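Long-range contacts in dephospho-CoA kinase (Mycobacterium paratuberculosis, PDB 6N39), which probably phosphorylates the 3'-hydroxyl of dephospho-coenzyme A with ATP, the last step of coenzyme A biosynthesis, and carries a C-terminal GrpB-like domain involved in proper folding: residues A[237-242]-A[292-297]; A[247-252]-A[273-278]; A[325-330]-A[342-347]. One frame throughout, in Å; residues are numbered along the deposited sequence.

Contact 1 of 3, residues A[237-242]-A[292-297]; sequences NRLKTA and AGYPRL
Arg238, on helix 228-243, and Tyr294, in the loop that leaves helix 286-291, share the one hydrogen bond across this contact. Arg238 NH1 donates to Tyr294 OH over 3.0 Å with an N-H...O angle of 154°, and the hydroxyl lies at the guanidinium edge, in its plane. The guanidinium and phenol planes are 29° apart. CG of Arg238 is anti to the backbone N (chi1 175°), and a bend at chi3 turns NE out of the line of the chain. The other nitrogens of Arg238 serve the kinase part: NE binds the carbonyl of Phe132 and NH2 forms a salt bridge with Asp178.

Apolar contacts flank the phenol ring. Leu239 places CD2 over one face of the Tyr294 ring, offset toward the rim, in a CH-pi contact 4.1 Å from the ring centroid; the closest ring atom is CE1, 3.8 Å from that methyl. At the ring edge, in its plane, stands Arg238 CD, which also approaches the carbonyl O of Ala292 at 3.6 Å. One turn further along helix 228-243, Ala242 CB touches Ala292 CB at 3.9 Å.

Just past helix 286-291, Gly293 adopts a positive phi in a Schellman motif, and the chain then runs on to Tyr294, whose ring reaches helix 228-243 at Leu239 and Arg238.

A buried guanidinium whose three nitrogens are divided between Tyr294 of the GrpB-like region and Phe132 and Asp178 of the kinase domain implies a polar join between the two parts, with its charge probably balanced by Asp178.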
loop_
_atom_site.group_PDB
_atom_site.type_symbol
_atom_site.label_atom_id
_atom_site.label_comp_id
_atom_site.label_asym_id
_atom_site.label_seq_id
_atom_site.Cartn_x
_atom_site.Cartn_y
_atom_site.Cartn_z
ATOM N N ASN A 237 0.262 2.316 -6.544
ATOM C CA ASN A 237 -0.522 3.487 -6.158
ATOM C C ASN A 237 0.060 4.146 -4.916
ATOM O O ASN A 237 0.187 5.380 -4.849
ATOM C CB ASN A 237 -1.985 3.095 -5.911
ATOM C CG ASN A 237 -2.722 2.738 -7.189
ATOM O OD1 ASN A 237 -2.248 3.011 -8.292
ATOM N ND2 ASN A 237 -3.901 2.126 -7.045
ATOM N N ARG A 238 0.398 3.328 -3.906
ATOM C CA ARG A 238 0.957 3.845 -2.658
ATOM C C ARG A 238 2.248 4.624 -2.905
ATOM O O ARG A 238 2.476 5.691 -2.312
ATOM C CB ARG A 238 1.205 2.676 -1.693
ATOM C CG ARG A 238 1.905 3.050 -0.390
ATOM C CD ARG A 238 2.172 1.792 0.506
ATOM N NE ARG A 238 0.935 1.044 0.756
ATOM C CZ ARG A 238 0.793 -0.274 0.604
ATOM N NH1 ARG A 238 1.840 -1.044 0.266
ATOM N NH2 ARG A 238 -0.398 -0.828 0.821
ATOM N N LEU A 239 3.090 4.119 -3.796
ATOM C CA LEU A 239 4.366 4.770 -4.059
ATOM C C LEU A 239 4.186 6.026 -4.913
ATOM O O LEU A 239 4.896 7.016 -4.709
ATOM C CB LEU A 239 5.334 3.789 -4.731
ATOM C CG LEU A 239 5.801 2.558 -3.926
ATOM C CD1 LEU A 239 6.596 1.558 -4.818
ATOM C CD2 LEU A 239 6.651 2.979 -2.752
ATOM N N LYS A 240 3.236 6.024 -5.855
ATOM C CA LYS A 240 2.934 7.257 -6.591
ATOM C C LYS A 240 2.512 8.365 -5.632
ATOM O O LYS A 240 3.026 9.499 -5.686
ATOM C CB LYS A 240 1.835 6.993 -7.633
ATOM C CG LYS A 240 2.340 6.232 -8.876
ATOM C CD LYS A 240 1.196 5.889 -9.839
ATOM C CE LYS A 240 0.543 7.128 -10.483
ATOM N NZ LYS A 240 1.400 7.818 -11.471
ATOM N N THR A 241 1.594 8.035 -4.718
ATOM C CA THR A 241 1.133 9.020 -3.750
ATOM C C THR A 241 2.275 9.495 -2.865
ATOM O O THR A 241 2.406 10.698 -2.610
ATOM C CB THR A 241 -0.001 8.435 -2.900
ATOM O OG1 THR A 241 -1.131 8.208 -3.751
ATOM C CG2 THR A 241 -0.405 9.412 -1.786
ATOM N N ALA A 242 3.126 8.570 -2.407
ATOM C CA ALA A 242 4.219 8.953 -1.519
ATOM C C ALA A 242 5.270 9.802 -2.234
ATOM O O ALA A 242 5.899 10.664 -1.614
ATOM C CB ALA A 242 4.871 7.703 -0.910
ATOM N N ALA A 292 5.786 5.701 4.178
ATOM C CA ALA A 292 4.886 4.809 3.455
ATOM C C ALA A 292 5.201 3.331 3.672
ATOM O O ALA A 292 4.497 2.486 3.108
ATOM C CB ALA A 292 4.912 5.121 1.957
ATOM N N GLY A 293 6.228 2.999 4.455
ATOM C CA GLY A 293 6.503 1.625 4.828
ATOM C C GLY A 293 7.790 1.009 4.295
ATOM O O GLY A 293 7.966 -0.211 4.422
ATOM N N TYR A 294 8.714 1.804 3.746
ATOM C CA TYR A 294 9.844 1.277 2.972
ATOM C C TYR A 294 11.159 1.914 3.409
ATOM O O TYR A 294 11.556 2.961 2.877
ATOM C CB TYR A 294 9.620 1.513 1.473
ATOM C CG TYR A 294 8.313 0.953 0.944
ATOM C CD1 TYR A 294 7.132 1.707 0.989
ATOM C CD2 TYR A 294 8.266 -0.320 0.376
ATOM C CE1 TYR A 294 5.930 1.188 0.521
ATOM C CE2 TYR A 294 7.086 -0.840 -0.112
ATOM C CZ TYR A 294 5.917 -0.091 -0.037
ATOM O OH TYR A 294 4.745 -0.647 -0.503
ATOM N N PRO A 295 11.862 1.320 4.379
ATOM C CA PRO A 295 13.200 1.817 4.719
ATOM C C PRO A 295 14.154 1.666 3.538
ATOM O O PRO A 295 14.008 0.774 2.697
ATOM C CB PRO A 295 13.637 0.924 5.900
ATOM C CG PRO A 295 12.323 0.431 6.514
ATOM C CD PRO A 295 11.389 0.279 5.313
ATOM N N ARG A 296 15.178 2.519 3.522
ATOM C CA ARG A 296 16.221 2.436 2.505
ATOM C C ARG A 296 17.320 1.449 2.908
ATOM O O ARG A 296 17.676 1.340 4.082
ATOM C CB ARG A 296 16.838 3.809 2.262
ATOM C CG ARG A 296 17.936 3.780 1.167
ATOM C CD ARG A 296 18.060 5.120 0.472
ATOM N NE ARG A 296 18.993 6.004 1.171
ATOM C CZ ARG A 296 19.323 7.223 0.742
ATOM N NH1 ARG A 296 18.771 7.713 -0.390
ATOM N NH2 ARG A 296 20.197 7.947 1.446
ATOM N N LEU A 297 17.851 0.715 1.925
ATOM C CA LEU A 297 19.082 -0.055 2.119
ATOM C C LEU A 297 20.245 0.886 1.841
ATOM O O LEU A 297 20.527 1.221 0.685
ATOM C CB LEU A 297 19.118 -1.282 1.210
ATOM C CG LEU A 297 17.994 -2.244 1.617
ATOM C CD1 LEU A 297 17.610 -3.183 0.506
ATOM C CD2 LEU A 297 18.432 -3.030 2.847
#

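Contact 2 of 3, residues A[247-252]-A[273-278]; sequences ALRVDH and QITVES
Val250 faces Ile274 across an antiparallel strand pair, 249-252 against 273-276, at one edge of the mixed four-stranded sheet of the GrpB-like domain; the strand directions are 158° apart. The pair is non-hydrogen-bonded, and Val250 CA makes a CA-H...O contact with Gln273 O. Next to it Asp251 and Gln273 form a hydrogen-bonded pair, 2.9 Å from Asp251 N to Gln273 O and 2.8 Å from Gln273 N to Asp251 O.

Helices cover both faces. The one bearing Val250 and Ile274 is apolar: helix 228-243 packs on both side chains, and Ala247 CB meets Ile274 CG2 at 3.8 Å. The other, with Arg249, Asp251, Gln273 and Thr275, is polar and lies under helix 349-363. CG of Arg249, held between its backbone N and carbonyl carbon (chi1 57°), packs tightly beside CB and OG1 of Thr275. Arg249 grips Asp251 side-on in a salt bridge, NE to OD2 and NH2 to OD1 from above the carboxylate plane, and its NH1 forms another with Pro415 OXT. Gln273 OE1 bonds to Arg344 NH1 and NE2 to Gln351 O, while Thr275 OG1 bonds to Gln351 NE2.

The loose, solvent side is at exposed Leu248 and Glu277: Leu248 N still donates to Thr275 O, but its CD1 only brushes Glu277 CB at 4.1 Å. On the polar face one water donates to Asp251 OD2 at 2.6 Å and to Gln273 O, and accepts from Thr275 OG1 and Gln273 NE2.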
loop_
_atom_site.group_PDB
_atom_site.type_symbol
_atom_site.label_atom_id
_atom_site.label_comp_id
_atom_site.label_asym_id
_atom_site.label_seq_id
_atom_site.Cartn_x
_atom_site.Cartn_y
_atom_site.Cartn_z
ATOM N N ALA A 247 8.077 11.107 -8.866
ATOM C CA ALA A 247 7.998 9.874 -9.650
ATOM C C ALA A 247 7.532 10.209 -11.058
ATOM O O ALA A 247 6.353 10.496 -11.277
ATOM C CB ALA A 247 7.059 8.862 -9.002
ATOM N N LEU A 248 8.457 10.166 -12.016
ATOM C CA LEU A 248 8.062 10.316 -13.409
ATOM C C LEU A 248 7.195 9.145 -13.861
ATOM O O LEU A 248 6.280 9.324 -14.665
ATOM C CB LEU A 248 9.302 10.450 -14.286
ATOM C CG LEU A 248 10.267 11.553 -13.831
ATOM C CD1 LEU A 248 11.367 11.733 -14.858
ATOM C CD2 LEU A 248 9.531 12.871 -13.609
ATOM N N ARG A 249 7.479 7.943 -13.373
ATOM C CA ARG A 249 6.632 6.782 -13.624
ATOM C C ARG A 249 6.988 5.734 -12.587
ATOM O O ARG A 249 8.063 5.780 -11.975
ATOM C CB ARG A 249 6.789 6.232 -15.055
ATOM C CG ARG A 249 8.209 5.839 -15.448
ATOM C CD ARG A 249 8.294 5.371 -16.930
ATOM N NE ARG A 249 7.653 4.070 -17.102
ATOM C CZ ARG A 249 7.440 3.473 -18.269
ATOM N NH1 ARG A 249 7.846 4.034 -19.406
ATOM N NH2 ARG A 249 6.830 2.296 -18.295
ATOM N N VAL A 250 6.058 4.814 -12.355
ATOM C CA VAL A 250 6.237 3.758 -11.360
ATOM C C VAL A 250 5.745 2.467 -11.991
ATOM O O VAL A 250 4.656 2.443 -12.565
ATOM C CB VAL A 250 5.467 4.055 -10.058
ATOM C CG1 VAL A 250 5.721 2.965 -8.999
ATOM C CG2 VAL A 250 5.840 5.436 -9.521
ATOM N N ASP A 251 6.549 1.404 -11.917
ATOM C CA ASP A 251 6.258 0.221 -12.725
ATOM C C ASP A 251 6.537 -1.059 -11.952
ATOM O O ASP A 251 7.547 -1.168 -11.255
ATOM C CB ASP A 251 7.093 0.194 -14.012
ATOM C CG ASP A 251 6.811 1.377 -14.923
ATOM O OD1 ASP A 251 5.930 1.251 -15.803
ATOM O OD2 ASP A 251 7.476 2.431 -14.765
ATOM N N HIS A 252 5.660 -2.042 -12.129
ATOM C CA HIS A 252 5.878 -3.400 -11.644
ATOM C C HIS A 252 6.871 -4.088 -12.580
ATOM O O HIS A 252 6.638 -4.150 -13.788
ATOM C CB HIS A 252 4.528 -4.120 -11.614
ATOM C CG HIS A 252 4.558 -5.512 -11.051
ATOM N ND1 HIS A 252 3.538 -6.414 -11.274
ATOM C CD2 HIS A 252 5.465 -6.160 -10.282
ATOM C CE1 HIS A 252 3.810 -7.552 -10.659
ATOM N NE2 HIS A 252 4.974 -7.426 -10.051
ATOM N N GLN A 273 9.872 -0.393 -9.809
ATOM C CA GLN A 273 10.825 0.662 -10.133
ATOM C C GLN A 273 10.121 2.013 -10.112
ATOM O O GLN A 273 9.110 2.200 -10.794
ATOM C CB GLN A 273 11.471 0.432 -11.506
ATOM C CG GLN A 273 12.448 1.551 -11.874
ATOM C CD GLN A 273 13.169 1.295 -13.173
ATOM O OE1 GLN A 273 14.321 0.845 -13.175
ATOM N NE2 GLN A 273 12.498 1.583 -14.304
ATOM N N ILE A 274 10.666 2.949 -9.339
ATOM C CA ILE A 274 10.323 4.363 -9.436
ATOM C C ILE A 274 11.370 5.036 -10.313
ATOM O O ILE A 274 12.574 4.999 -9.994
ATOM C CB ILE A 274 10.280 5.024 -8.048
ATOM C CG1 ILE A 274 9.285 4.304 -7.120
ATOM C CG2 ILE A 274 9.947 6.507 -8.186
ATOM C CD1 ILE A 274 9.338 4.831 -5.672
ATOM N N THR A 275 10.925 5.651 -11.412
ATOM C CA THR A 275 11.801 6.432 -12.270
ATOM C C THR A 275 11.804 7.881 -11.796
ATOM O O THR A 275 10.737 8.482 -11.647
ATOM C CB THR A 275 11.344 6.349 -13.736
ATOM O OG1 THR A 275 11.480 5.003 -14.212
ATOM C CG2 THR A 275 12.192 7.245 -14.606
ATOM N N VAL A 276 12.996 8.432 -11.541
ATOM C CA VAL A 276 13.138 9.814 -11.084
ATOM C C VAL A 276 13.999 10.565 -12.085
ATOM O O VAL A 276 14.567 9.984 -13.009
ATOM C CB VAL A 276 13.742 9.920 -9.664
ATOM C CG1 VAL A 276 12.830 9.228 -8.644
ATOM C CG2 VAL A 276 15.160 9.295 -9.627
ATOM N N GLU A 277 14.105 11.879 -11.887
ATOM C CA GLU A 277 14.861 12.666 -12.851
ATOM C C GLU A 277 16.343 12.781 -12.506
ATOM O O GLU A 277 17.126 13.145 -13.388
ATOM C CB GLU A 277 14.246 14.058 -13.002
ATOM C CG GLU A 277 14.758 15.092 -12.050
ATOM C CD GLU A 277 14.109 16.450 -12.270
ATOM O OE1 GLU A 277 14.008 17.224 -11.292
ATOM O OE2 GLU A 277 13.693 16.734 -13.418
ATOM N N SER A 278 16.747 12.447 -11.278
ATOM C CA SER A 278 18.133 12.583 -10.828
ATOM C C SER A 278 18.304 11.801 -9.530
ATOM O O SER A 278 17.327 11.446 -8.868
ATOM C CB SER A 278 18.496 14.051 -10.585
ATOM O OG SER A 278 17.802 14.473 -9.416
HETATM O O HOH W 1 9.744 2.862 -13.566
#

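Contact 3 of 3, residues A[325-330]-A[342-347]; sequences WHKRIH and HIRVDG. With ACT (acetate ion), chain E.
The His342 ring takes Lys327 NZ at its edge, in its plane, where NZ donates to ND1 at 2.9 Å; CD1 of Ile329 approaches the same ring obliquely, 3.7 Å from CE1. The Arg344 guanidinium has CB of His342 over one face and NZ of Lys327 obliquely beside it, 3.4 Å from NH2. These like charges are not bonded to each other; Asp303 forms salt bridges with both Lys327 NZ and Arg344 NE and probably offsets the repulsion. Beyond CG the Lys327 chain is extended, alongside His342 and Arg344. His342 NE2 bonds to Asp271, and Arg344 NH1 to Gln273.

Strands 328-331 and 339-345 form a beta hairpin at the other edge of the mixed sheet, with Arg328 and Ile343 as a hydrogen-bonded antiparallel pair and Ile329 and His342 as the non-hydrogen-bonded pair beside it. On the face that carries Arg328 and Ile343, Ile343 CD1 reaches His330 CD2 at 3.5 Å, meeting the ring obliquely.

An acetate, probably from the crystallisation liquor, lies at the guanidinium edge of Arg328: NH2 meets OXT at 2.7 Å, and NH1 shares the acetate O with ND1 of His326. NH1 also donates to Lys327 O, from above that carbonyl's plane.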
loop_
_atom_site.group_PDB
_atom_site.type_symbol
_atom_site.label_atom_id
_atom_site.label_comp_id
_atom_site.label_asym_id
_atom_site.label_seq_id
_atom_site.Cartn_x
_atom_site.Cartn_y
_atom_site.Cartn_z
ATOM N N TRP A 325 25.261 3.603 -13.726
ATOM C CA TRP A 325 24.643 2.429 -13.125
ATOM C C TRP A 325 24.208 2.665 -11.679
ATOM O O TRP A 325 23.688 1.739 -11.046
ATOM C CB TRP A 325 25.593 1.217 -13.207
ATOM C CG TRP A 325 25.746 0.698 -14.611
ATOM C CD1 TRP A 325 26.790 0.932 -15.469
ATOM C CD2 TRP A 325 24.811 -0.119 -15.327
ATOM N NE1 TRP A 325 26.560 0.300 -16.666
ATOM C CE2 TRP A 325 25.346 -0.338 -16.611
ATOM C CE3 TRP A 325 23.554 -0.663 -15.009
ATOM C CZ2 TRP A 325 24.685 -1.107 -17.581
ATOM C CZ3 TRP A 325 22.894 -1.429 -15.972
ATOM C CH2 TRP A 325 23.464 -1.639 -17.246
ATOM N N HIS A 326 24.367 3.879 -11.151
ATOM C CA HIS A 326 23.977 4.123 -9.764
ATOM C C HIS A 326 22.459 4.178 -9.626
ATOM O O HIS A 326 21.727 4.382 -10.601
ATOM C CB HIS A 326 24.594 5.419 -9.241
ATOM C CG HIS A 326 26.072 5.328 -9.030
ATOM N ND1 HIS A 326 26.706 5.914 -7.959
ATOM C CD2 HIS A 326 27.035 4.688 -9.735
ATOM C CE1 HIS A 326 28.000 5.659 -8.022
ATOM N NE2 HIS A 326 28.227 4.914 -9.090
ATOM N N LYS A 327 21.995 3.971 -8.390
ATOM C CA LYS A 327 20.576 3.924 -8.058
ATOM C C LYS A 327 20.419 4.071 -6.547
ATOM O O LYS A 327 21.402 4.186 -5.799
ATOM C CB LYS A 327 19.944 2.610 -8.546
ATOM C CG LYS A 327 20.412 1.370 -7.762
ATOM C CD LYS A 327 19.619 0.109 -8.180
ATOM C CE LYS A 327 19.820 -1.049 -7.202
ATOM N NZ LYS A 327 19.028 -2.252 -7.611
ATOM N N ARG A 328 19.165 4.073 -6.100
ATOM C CA ARG A 328 18.859 3.786 -4.701
ATOM C C ARG A 328 17.911 2.590 -4.658
ATOM O O ARG A 328 17.304 2.228 -5.668
ATOM C CB ARG A 328 18.235 5.005 -3.969
ATOM C CG ARG A 328 19.045 6.313 -4.055
ATOM C CD ARG A 328 20.370 6.280 -3.288
ATOM N NE ARG A 328 21.124 7.550 -3.401
ATOM C CZ ARG A 328 22.197 7.761 -4.173
ATOM N NH1 ARG A 328 22.705 6.792 -4.938
ATOM N NH2 ARG A 328 22.796 8.951 -4.166
ATOM N N ILE A 329 17.793 1.951 -3.493
ATOM C CA ILE A 329 16.854 0.842 -3.348
ATOM C C ILE A 329 16.334 0.833 -1.915
ATOM O O ILE A 329 17.091 1.017 -0.956
ATOM C CB ILE A 329 17.482 -0.519 -3.742
ATOM C CG1 ILE A 329 16.478 -1.683 -3.551
ATOM C CG2 ILE A 329 18.776 -0.769 -2.972
ATOM C CD1 ILE A 329 17.084 -3.112 -3.949
ATOM N N HIS A 330 15.021 0.703 -1.789
ATOM C CA HIS A 330 14.325 0.546 -0.525
ATOM C C HIS A 330 13.667 -0.825 -0.527
ATOM O O HIS A 330 13.573 -1.488 -1.565
ATOM C CB HIS A 330 13.240 1.624 -0.346
ATOM C CG HIS A 330 13.755 3.030 -0.325
ATOM N ND1 HIS A 330 13.478 3.900 0.707
ATOM C CD2 HIS A 330 14.498 3.730 -1.220
ATOM C CE1 HIS A 330 14.048 5.068 0.461
ATOM N NE2 HIS A 330 14.656 4.997 -0.709
ATOM N N HIS A 342 13.201 -0.194 -6.392
ATOM C CA HIS A 342 14.390 0.357 -7.033
ATOM C C HIS A 342 14.087 1.772 -7.508
ATOM O O HIS A 342 13.060 2.005 -8.144
ATOM C CB HIS A 342 14.814 -0.515 -8.227
ATOM C CG HIS A 342 14.921 -1.978 -7.913
ATOM N ND1 HIS A 342 16.110 -2.577 -7.555
ATOM C CD2 HIS A 342 13.995 -2.966 -7.926
ATOM C CE1 HIS A 342 15.909 -3.867 -7.342
ATOM N NE2 HIS A 342 14.634 -4.130 -7.558
ATOM N N ILE A 343 14.984 2.708 -7.237
ATOM C CA ILE A 343 14.818 4.094 -7.671
ATOM C C ILE A 343 15.938 4.381 -8.659
ATOM O O ILE A 343 17.119 4.401 -8.275
ATOM C CB ILE A 343 14.864 5.071 -6.495
ATOM C CG1 ILE A 343 13.937 4.592 -5.365
ATOM C CG2 ILE A 343 14.492 6.485 -6.959
ATOM C CD1 ILE A 343 13.895 5.542 -4.200
ATOM N N ARG A 344 15.561 4.603 -9.921
ATOM C CA ARG A 344 16.514 4.716 -11.017
ATOM C C ARG A 344 16.209 5.958 -11.843
ATOM O O ARG A 344 15.063 6.426 -11.896
ATOM C CB ARG A 344 16.488 3.450 -11.907
ATOM C CG ARG A 344 16.866 2.139 -11.146
ATOM C CD ARG A 344 17.385 1.086 -12.154
ATOM N NE ARG A 344 17.812 -0.159 -11.520
ATOM C CZ ARG A 344 17.003 -1.171 -11.228
ATOM N NH1 ARG A 344 15.702 -1.084 -11.503
ATOM N NH2 ARG A 344 17.499 -2.274 -10.657
ATOM N N VAL A 345 17.252 6.489 -12.486
ATOM C CA VAL A 345 17.179 7.768 -13.184
ATOM C C VAL A 345 16.696 7.550 -14.616
ATOM O O VAL A 345 17.224 6.697 -15.339
ATOM C CB VAL A 345 18.545 8.477 -13.167
ATOM C CG1 VAL A 345 18.496 9.779 -13.997
ATOM C CG2 VAL A 345 18.987 8.782 -11.714
ATOM N N ASP A 346 15.716 8.352 -15.026
ATOM C CA ASP A 346 15.133 8.410 -16.368
ATOM C C ASP A 346 16.178 8.314 -17.478
ATOM O O ASP A 346 17.007 9.212 -17.639
ATOM C CB ASP A 346 14.372 9.741 -16.495
ATOM C CG ASP A 346 13.514 9.825 -17.774
ATOM O OD1 ASP A 346 13.091 8.769 -18.280
ATOM O OD2 ASP A 346 13.283 10.955 -18.266
ATOM N N GLY A 347 16.121 7.242 -18.272
ATOM C CA GLY A 347 17.000 7.066 -19.407
ATOM C C GLY A 347 18.300 6.322 -19.121
ATOM O O GLY A 347 18.933 5.829 -20.058
HETATM C C ACT E . 25.620 8.651 -6.104
HETATM O O ACT E . 25.356 7.406 -6.100
HETATM O OXT ACT E . 25.001 9.602 -5.525
HETATM C CH3 ACT E . 26.895 9.070 -6.962
HETATM O O HOH W 2 19.554 4.699 -12.232
#

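Contacts 2 and 3 are two strand pairings of one mixed sheet, their centres about 8 Å apart. Strands 270-276 and 339-345 join them side by side through Ile274 N to His342 O (2.8 Å) and Val276 O to Asp346 N (2.8 Å). Contact 1 encloses contact 2 along the chain and lies about 12 Å from it, centre to centre; Lys240 CG of its helix touches Val250 CG2 at 3.6 Å. Its loop also runs beside the hairpin of contact 3, about 14 Å away between centres, where Leu297 N probably bonds to Ile329 O (3.0 Å). All three lie in the GrpB-like region, away from the predicted ATP-binding loop at Gly19-Ala24.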